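Local coordinates for porin protein associated with imipenem resistance (Acinetobacter baumannii, PDB 4FUV) that forms an eight-stranded beta-barrel in the outer membrane and probably takes part in the uptake of ornithine and imipenem, at residues Arg22-Ala33 with Met70-Glu80; Thr117-Gln125 with Gln192-Glu201. One frame throughout, in Å; residues are numbered along the deposited sequence. Where two conformers were deposited one is given.

Contact 1 of 2, residues Arg22-Ala33 with Met70-Glu80. With C8E ((hydroxyethyloxy)tri(ethyloxy)octane), chain F; C8E ((hydroxyethyloxy)tri(ethyloxy)octane), chain C; C8E ((hydroxyethyloxy)tri(ethyloxy)octane), chain D.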
# COMPACT_ATOMS: atom_id res chain seq x y z
N ARG A 22 24.45 17.64 20.42
CA ARG A 22 23.16 17.27 19.87
C ARG A 22 22.63 16.03 20.56
O ARG A 22 23.40 15.22 21.07
CB ARG A 22 23.25 17.09 18.35
CG ARG A 22 23.93 15.81 17.87
CD ARG A 22 24.06 15.78 16.35
NE ARG A 22 24.80 14.60 15.90
CZ ARG A 22 25.55 14.53 14.80
NH1 ARG A 22 25.68 15.59 13.99
NH2 ARG A 22 26.17 13.39 14.50
N ALA A 23 21.31 15.92 20.59
CA ALA A 23 20.64 14.72 21.06
C ALA A 23 19.98 14.08 19.86
O ALA A 23 19.43 14.78 19.00
CB ALA A 23 19.59 15.09 22.11
N GLU A 24 20.01 12.75 19.80
CA GLU A 24 19.52 12.06 18.63
C GLU A 24 18.92 10.70 18.97
O GLU A 24 19.27 10.08 19.97
CB GLU A 24 20.64 11.91 17.59
CG GLU A 24 21.78 10.96 18.01
CD GLU A 24 23.13 11.34 17.40
OE1 GLU A 24 23.33 12.53 17.07
OE2 GLU A 24 23.99 10.45 17.24
N VAL A 25 18.01 10.27 18.11
CA VAL A 25 17.37 8.98 18.20
C VAL A 25 17.33 8.40 16.78
O VAL A 25 17.00 9.10 15.81
CB VAL A 25 15.94 9.09 18.79
CG1 VAL A 25 15.09 10.11 18.02
CG2 VAL A 25 15.27 7.75 18.84
N GLY A 26 17.73 7.15 16.65
CA GLY A 26 17.72 6.54 15.33
C GLY A 26 17.80 5.03 15.36
O GLY A 26 17.66 4.39 16.41
N THR A 27 18.07 4.45 14.19
CA THR A 27 18.02 3.00 14.03
C THR A 27 19.19 2.26 14.70
O THR A 27 19.14 1.03 14.87
CB THR A 27 17.91 2.60 12.55
OG1 THR A 27 19.04 3.09 11.82
CG2 THR A 27 16.63 3.17 11.93
N THR A 28 20.23 3.00 15.08
CA THR A 28 21.33 2.40 15.84
C THR A 28 21.30 2.84 17.31
O THR A 28 22.31 2.79 18.01
CB THR A 28 22.71 2.70 15.23
OG1 THR A 28 22.87 4.11 15.07
CG2 THR A 28 22.87 2.00 13.89
N GLY A 29 20.13 3.26 17.76
CA GLY A 29 19.94 3.64 19.15
C GLY A 29 19.82 5.14 19.33
O GLY A 29 19.76 5.91 18.36
N TYR A 30 19.80 5.55 20.59
CA TYR A 30 19.67 6.94 20.95
C TYR A 30 20.89 7.39 21.73
O TYR A 30 21.63 6.58 22.28
CB TYR A 30 18.38 7.19 21.75
CG TYR A 30 18.23 6.33 22.97
CD1 TYR A 30 17.81 5.00 22.87
CD2 TYR A 30 18.50 6.83 24.24
CE1 TYR A 30 17.67 4.20 24.00
CE2 TYR A 30 18.37 6.04 25.38
CZ TYR A 30 17.96 4.73 25.25
OH TYR A 30 17.82 3.94 26.38
N GLY A 31 21.10 8.69 21.76
CA GLY A 31 22.22 9.26 22.48
C GLY A 31 22.47 10.66 21.97
O GLY A 31 21.53 11.46 21.85
N GLY A 32 23.72 10.96 21.66
CA GLY A 32 24.05 12.25 21.09
C GLY A 32 25.53 12.39 20.82
O GLY A 32 26.27 11.42 20.89
N ALA A 33 25.95 13.62 20.54
CA ALA A 33 27.32 13.89 20.14
C ALA A 33 27.77 15.27 20.59
O ALA A 33 26.96 16.17 20.80
CB ALA A 33 27.49 13.75 18.60
N MET A 70 16.23 -4.87 20.36
CA MET A 70 17.43 -4.28 19.79
C MET A 70 18.30 -3.70 20.90
O MET A 70 17.82 -2.98 21.76
CB MET A 70 17.07 -3.21 18.76
CG MET A 70 18.28 -2.48 18.17
SD MET A 70 17.86 -1.26 16.91
CE MET A 70 17.33 0.14 17.91
N ASP A 71 19.59 -4.02 20.86
CA ASP A 71 20.53 -3.51 21.84
C ASP A 71 21.69 -2.86 21.09
O ASP A 71 22.29 -3.48 20.22
CB ASP A 71 21.02 -4.65 22.74
CG ASP A 71 21.90 -4.17 23.87
OD1 ASP A 71 21.89 -2.96 24.18
OD2 ASP A 71 22.60 -5.01 24.47
N ASN A 72 22.00 -1.61 21.43
CA ASN A 72 23.04 -0.86 20.73
C ASN A 72 24.11 -0.33 21.69
O ASN A 72 23.84 -0.05 22.86
CB ASN A 72 22.43 0.30 19.92
CG ASN A 72 21.15 -0.09 19.19
OD1 ASN A 72 20.05 -0.04 19.76
ND2 ASN A 72 21.28 -0.48 17.93
N ASN A 73 25.33 -0.21 21.18
CA ASN A 73 26.46 0.27 21.96
C ASN A 73 27.53 0.75 21.00
O ASN A 73 28.53 0.08 20.77
CB ASN A 73 27.00 -0.84 22.87
CG ASN A 73 27.98 -0.31 23.92
OD1 ASN A 73 27.79 0.78 24.47
ND2 ASN A 73 29.03 -1.07 24.18
N ASN A 74 27.29 1.92 20.42
CA ASN A 74 28.11 2.43 19.35
C ASN A 74 28.78 3.76 19.73
O ASN A 74 28.13 4.62 20.33
CB ASN A 74 27.23 2.64 18.13
CG ASN A 74 26.44 1.40 17.79
OD1 ASN A 74 27.00 0.33 17.57
ND2 ASN A 74 25.12 1.54 17.75
N VAL A 75 30.05 3.90 19.38
CA VAL A 75 30.77 5.17 19.50
C VAL A 75 31.23 5.59 18.11
O VAL A 75 31.85 4.79 17.41
CB VAL A 75 32.03 5.05 20.39
CG1 VAL A 75 32.77 6.39 20.45
CG2 VAL A 75 31.69 4.55 21.77
N TYR A 76 30.97 6.83 17.73
CA TYR A 76 31.34 7.26 16.38
C TYR A 76 32.06 8.60 16.32
O TYR A 76 31.85 9.50 17.14
CB TYR A 76 30.12 7.25 15.45
CG TYR A 76 29.06 8.31 15.78
CD1 TYR A 76 29.15 9.61 15.26
CD2 TYR A 76 27.97 8.01 16.59
CE1 TYR A 76 28.19 10.58 15.55
CE2 TYR A 76 27.01 8.97 16.90
CZ TYR A 76 27.12 10.26 16.36
OH TYR A 76 26.19 11.24 16.62
N LEU A 77 32.92 8.72 15.32
CA LEU A 77 33.58 9.99 15.04
C LEU A 77 33.42 10.30 13.56
O LEU A 77 33.92 9.57 12.70
CB LEU A 77 35.06 9.92 15.42
CG LEU A 77 35.83 11.21 15.16
CD1 LEU A 77 35.25 12.35 16.00
CD2 LEU A 77 37.30 11.01 15.45
N ASN A 78 32.69 11.38 13.27
CA ASN A 78 32.48 11.80 11.89
C ASN A 78 33.02 13.17 11.58
O ASN A 78 32.87 14.10 12.39
CB ASN A 78 30.99 11.79 11.53
CG ASN A 78 30.41 10.40 11.54
OD1 ASN A 78 31.09 9.46 11.18
ND2 ASN A 78 29.15 10.27 11.96
N ALA A 79 33.62 13.30 10.41
CA ALA A 79 33.81 14.62 9.79
C ALA A 79 32.50 14.99 9.10
O ALA A 79 31.87 14.15 8.45
CB ALA A 79 34.94 14.57 8.78
N GLU A 80 32.09 16.25 9.22
CA GLU A 80 30.94 16.74 8.47
C GLU A 80 31.36 17.85 7.50
O GLU A 80 31.92 18.87 7.90
CB GLU A 80 29.82 17.22 9.40
CG GLU A 80 29.42 16.19 10.46
CD GLU A 80 28.20 16.62 11.27
OE1 GLU A 80 27.91 17.84 11.33
OE2 GLU A 80 27.53 15.74 11.84
C4 C8E F . 12.84 16.89 13.29
C5 C8E F . 13.74 16.12 14.25
C6 C8E F . 13.54 16.59 15.69
C7 C8E F . 13.64 15.42 16.66
O9 C8E F . 16.14 13.45 20.37
C10 C8E F . 15.84 13.20 21.73
C11 C8E F . 16.39 11.83 22.13
O12 C8E F . 17.58 11.94 22.89
C13 C8E F . 17.74 10.86 23.79
C14 C8E F . 18.61 11.29 24.96
C16 C8E F . 21.18 8.83 25.94
C17 C8E F . 22.60 8.27 25.84
O18 C8E F . 22.76 7.22 26.78
C19 C8E F . 21.91 6.13 26.52
C20 C8E F . 22.30 4.96 27.41
O21 C8E F . 21.15 4.49 28.07
C1 C8E C . 30.81 11.59 23.73
C2 C8E C . 31.21 10.16 23.39
C3 C8E C . 31.47 9.34 24.66
C4 C8E C . 32.06 7.97 24.36
C5 C8E C . 31.21 6.85 24.96
C6 C8E C . 32.02 5.67 25.49
C7 C8E C . 31.26 4.37 25.29
C8 C8E C . 32.06 3.16 25.74
O9 C8E C . 31.53 1.97 25.18
C10 C8E C . 32.27 1.51 24.08
C1 C8E D . 14.36 10.45 8.93
C2 C8E D . 15.70 9.85 8.50
C3 C8E D . 15.53 8.38 8.17
C5 C8E D . 17.29 4.26 7.41
C6 C8E D . 17.75 2.86 7.02
C7 C8E D . 16.85 1.77 7.60
C8 C8E D . 17.32 1.26 8.96
O9 C8E D . 17.34 -0.16 9.00
C10 C8E D . 18.12 -0.64 10.07
C11 C8E D . 17.88 -2.13 10.32
O12 C8E D . 18.88 -2.89 9.68
C13 C8E D . 19.15 -4.13 10.30
C14 C8E D . 20.29 -4.78 9.51
O15 C8E D . 20.28 -4.16 8.23
C16 C8E D . 20.25 -5.06 7.15
C17 C8E D . 20.72 -4.34 5.89
O18 C8E D . 19.69 -4.37 4.93
O HOH W 1 27.57 13.07 11.90
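Arg22 and Glu80 form a salt bridge, NH1 lying 2.8 Å from OE2; the carboxylate oxygen receives the N-H on its syn side, and the two flat groups are nearly coplanar. The other terminal nitrogen of the guanidinium, NH2, donates to Tyr76 OH at 3.0 Å, again in the guanidinium plane and close to straight (165°). Tyr76 OH in turn donates to Glu24 OE2; at 2.4 Å between these oxygens the modelled bond is very short. Arg22 NE also donates to Glu24 OE1, tilted 25° from the guanidinium plane, so all three nitrogens are held, which limits the rotation of the group. Water 1 joins Arg22 NH2 to Glu80 OE2.

The axes of strands 22-26 and 70-80 approach to 11.6 Å and those of 29-33 and 70-80 to 7.5 Å; strand 42-56 lies between 29-37 and 64-81 in the sheet, and the side chains meet inside the beta-barrel. Lys218 on strand 213-224 forms a second salt bridge with Glu24, and Arg82 pairs with Glu80, which extends the charged network within the barrel.

Ala33 CB packs 3.5 Å from Tyr76 OH. Farther along, the type I turn from Gly26 to Gly29 brings Thr28 O over Asn72 CB and within 3.1 Å of Asn74 ND2, a weak, bent bond; both asparagine amides have their stronger partner in Asn106. Met70 SD lies 3.3 Å from Thr27 O, and the bend at chi3 (80°) turns CE toward Thr27 O and Gly29 N.

Contact 2 of 2, residues Thr117-Gln125 with Gln192-Glu201. With SO4 (sulfate ion), chain B.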
# COMPACT_ATOMS: atom_id res chain seq x y z
N THR A 117 -2.98 -21.73 10.18
CA THR A 117 -3.61 -21.70 8.85
C THR A 117 -3.23 -20.52 7.96
O THR A 117 -3.74 -20.43 6.84
CB THR A 117 -5.16 -21.74 8.89
OG1 THR A 117 -5.64 -20.45 9.27
CG2 THR A 117 -5.67 -22.80 9.86
N ARG A 118 -2.37 -19.63 8.43
CA ARG A 118 -2.03 -18.45 7.64
C ARG A 118 -0.77 -18.65 6.80
O ARG A 118 0.17 -19.35 7.21
CB ARG A 118 -1.88 -17.18 8.50
CG ARG A 118 -3.13 -16.81 9.31
CD ARG A 118 -4.39 -16.73 8.44
NE ARG A 118 -4.28 -15.70 7.41
CZ ARG A 118 -4.66 -14.44 7.57
NH1 ARG A 118 -5.16 -14.04 8.74
NH2 ARG A 118 -4.54 -13.56 6.57
N SER A 119 -0.76 -18.04 5.63
CA SER A 119 0.41 -18.09 4.76
C SER A 119 1.48 -17.09 5.20
O SER A 119 1.19 -16.06 5.81
CB SER A 119 0.03 -17.83 3.31
OG SER A 119 -0.53 -16.55 3.17
N PHE A 120 2.72 -17.43 4.88
CA PHE A 120 3.87 -16.60 5.16
C PHE A 120 4.94 -17.06 4.19
O PHE A 120 4.85 -18.16 3.62
CB PHE A 120 4.33 -16.77 6.62
CG PHE A 120 4.80 -18.17 6.96
CD1 PHE A 120 3.89 -19.19 7.19
CD2 PHE A 120 6.15 -18.45 7.08
CE1 PHE A 120 4.31 -20.47 7.51
CE2 PHE A 120 6.59 -19.74 7.41
CZ PHE A 120 5.68 -20.74 7.62
N ARG A 121 5.96 -16.23 3.99
CA ARG A 121 6.94 -16.46 2.92
C ARG A 121 8.34 -16.51 3.52
O ARG A 121 8.71 -15.66 4.32
CB ARG A 121 6.86 -15.33 1.89
CG ARG A 121 7.63 -15.54 0.60
CD ARG A 121 7.14 -14.52 -0.45
NE ARG A 121 7.86 -14.57 -1.72
CZ ARG A 121 7.68 -15.49 -2.66
NH1 ARG A 121 6.80 -16.48 -2.47
NH2 ARG A 121 8.38 -15.44 -3.79
N VAL A 122 9.12 -17.53 3.14
CA VAL A 122 10.49 -17.66 3.63
C VAL A 122 11.41 -17.99 2.45
O VAL A 122 11.17 -18.95 1.72
CB VAL A 122 10.63 -18.74 4.73
CG1 VAL A 122 12.06 -18.83 5.23
CG2 VAL A 122 9.68 -18.45 5.89
N ASN A 123 12.45 -17.18 2.27
CA ASN A 123 13.37 -17.36 1.14
C ASN A 123 12.63 -17.47 -0.21
O ASN A 123 12.92 -18.34 -1.03
CB ASN A 123 14.24 -18.60 1.36
CG ASN A 123 15.40 -18.68 0.39
OD1 ASN A 123 16.08 -17.69 0.13
ND2 ASN A 123 15.64 -19.87 -0.16
N ASN A 124 11.65 -16.58 -0.42
CA ASN A 124 10.91 -16.52 -1.69
C ASN A 124 10.06 -17.76 -1.97
O ASN A 124 9.74 -18.06 -3.12
CB ASN A 124 11.84 -16.23 -2.88
CG ASN A 124 12.60 -14.93 -2.70
OD1 ASN A 124 12.07 -13.96 -2.17
ND2 ASN A 124 13.86 -14.92 -3.12
N GLN A 125 9.70 -18.47 -0.91
CA GLN A 125 8.81 -19.61 -1.02
C GLN A 125 7.65 -19.43 -0.05
O GLN A 125 7.84 -18.98 1.09
CB GLN A 125 9.54 -20.92 -0.74
CG GLN A 125 8.65 -22.15 -0.88
CD GLN A 125 9.39 -23.46 -0.72
OE1 GLN A 125 10.52 -23.61 -1.17
NE2 GLN A 125 8.73 -24.43 -0.08
N GLN A 192 11.76 -26.26 -1.23
CA GLN A 192 12.40 -26.34 0.07
C GLN A 192 11.43 -26.69 1.17
O GLN A 192 10.28 -26.27 1.15
CB GLN A 192 13.05 -24.98 0.42
CG GLN A 192 14.25 -24.62 -0.44
CD GLN A 192 14.92 -23.31 -0.01
OE1 GLN A 192 14.28 -22.26 0.06
NE2 GLN A 192 16.22 -23.39 0.28
N SER A 193 11.91 -27.43 2.16
CA SER A 193 11.18 -27.56 3.40
C SER A 193 11.34 -26.26 4.18
O SER A 193 12.23 -25.46 3.88
CB SER A 193 11.77 -28.70 4.23
OG SER A 193 13.08 -28.34 4.63
N LEU A 194 10.48 -26.06 5.17
CA LEU A 194 10.57 -24.87 6.03
C LEU A 194 11.96 -24.70 6.63
O LEU A 194 12.50 -23.59 6.62
CB LEU A 194 9.52 -24.95 7.15
CG LEU A 194 9.49 -23.77 8.12
CD1 LEU A 194 9.46 -22.46 7.34
CD2 LEU A 194 8.28 -23.87 9.03
N GLU A 195 12.53 -25.79 7.15
CA GLU A 195 13.85 -25.75 7.78
C GLU A 195 14.93 -25.28 6.80
O GLU A 195 15.79 -24.47 7.16
CB GLU A 195 14.23 -27.13 8.36
CG GLU A 195 13.49 -27.52 9.62
CD GLU A 195 12.10 -28.12 9.36
OE1 GLU A 195 11.66 -28.21 8.19
OE2 GLU A 195 11.45 -28.51 10.36
N GLU A 196 14.86 -25.76 5.57
CA GLU A 196 15.85 -25.40 4.56
C GLU A 196 15.67 -23.97 4.09
O GLU A 196 16.64 -23.27 3.81
CB GLU A 196 15.73 -26.34 3.37
CG GLU A 196 16.18 -27.75 3.67
CD GLU A 196 15.79 -28.72 2.57
OE1 GLU A 196 14.70 -28.55 1.98
OE2 GLU A 196 16.56 -29.66 2.31
N ALA A 197 14.41 -23.55 3.97
CA ALA A 197 14.11 -22.19 3.57
C ALA A 197 14.67 -21.24 4.64
O ALA A 197 15.33 -20.25 4.31
CB ALA A 197 12.60 -22.00 3.38
N VAL A 198 14.45 -21.57 5.91
CA VAL A 198 14.95 -20.74 7.01
C VAL A 198 16.48 -20.60 7.00
O VAL A 198 17.02 -19.49 7.06
CB VAL A 198 14.47 -21.26 8.38
CG1 VAL A 198 15.26 -20.62 9.50
CG2 VAL A 198 12.99 -20.97 8.55
N ASN A 199 17.17 -21.73 6.90
CA ASN A 199 18.62 -21.79 6.73
C ASN A 199 19.13 -21.10 5.46
O ASN A 199 20.24 -20.57 5.45
CB ASN A 199 19.10 -23.25 6.71
CG ASN A 199 18.95 -23.91 8.05
OD1 ASN A 199 18.88 -23.24 9.08
ND2 ASN A 199 18.92 -25.25 8.06
N ALA A 200 18.34 -21.14 4.40
CA ALA A 200 18.70 -20.44 3.18
C ALA A 200 18.74 -18.95 3.46
O ALA A 200 19.67 -18.26 3.04
CB ALA A 200 17.71 -20.72 2.08
N GLU A 201 17.74 -18.46 4.20
CA GLU A 201 17.68 -17.05 4.57
C GLU A 201 18.81 -16.63 5.51
O GLU A 201 19.37 -15.56 5.35
CB GLU A 201 16.32 -16.69 5.16
CG GLU A 201 15.41 -16.02 4.13
CD GLU A 201 14.14 -15.49 4.75
OE1 GLU A 201 13.23 -15.08 4.00
OE2 GLU A 201 14.06 -15.48 5.99
S SO4 B . -6.28 -10.56 7.58
O1 SO4 B . -5.66 -10.47 6.26
O2 SO4 B . -5.41 -11.31 8.48
O3 SO4 B . -6.47 -9.22 8.12
O4 SO4 B . -7.58 -11.23 7.47
O HOH W 2 11.27 -14.24 1.25
O HOH W 3 12.69 -22.33 -1.89
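Asn123, in the type I' turn of a beta-hairpin (strands 119-122 and 125-129), meets helix 194-207 and the residues leading into it. Its backbone N donates to Glu201 OE1 at 2.8 Å, nearly straight (170°), although the nitrogen stands above the carboxylate plane. Its ND2 donates to Gln192 OE1, which lies in the Asn123 amide plane; the two amides are turned 51° apart. With CG anti to the backbone N (chi1 -168°), the Asn123 amide reaches past Ala200 CB to this partner.

Gln125 pairs with the backbone of Gln192: OE1 accepts from Gln192 N at 2.9 Å, and NE2 donates to Gln192 O at 2.7 Å, each carbonyl being met on a lone pair in its plane. NE2 also hydrogen-bonds Thr188 OG1.

A capping box of Ser193 and Glu196 sets the helix start. Just before strand 119-122, Arg118 NH1 hydrogen-bonds O2 of a sulfate ion, probably from the crystallisation liquor, and its NE forms a salt bridge with Asp126 of the second subunit. Beneath the polar layer Val122 CG1 sits 3.7 Å from Ala197 CB, and Leu194 CD1 lies 4.0 Å from Phe120 CE2, at the ring edge.

From the N terminus, the chain first runs through strands 20-26 and 29-37, then 42-56, before strand 64-81 closes contact 1 in the barrel interior; 36 residues separate its segments, 26 of them in strands. Only later, after strand 95-114, does contact 2 open at the hairpin strand 119-122. It closes at helix 194-207 after 66 intervening residues, 43 of them in strands. The two loops therefore follow in series, with neither nesting nor crossing. The centres of contacts 1 and 2 lie 34 Å apart. Contact 1 joins the hairpin 20-37 to strand 64-81, two strands along the wall from 29-37, through interior side chains, whereas contact 2 joins the hairpin to the helix that precedes strand 213-224.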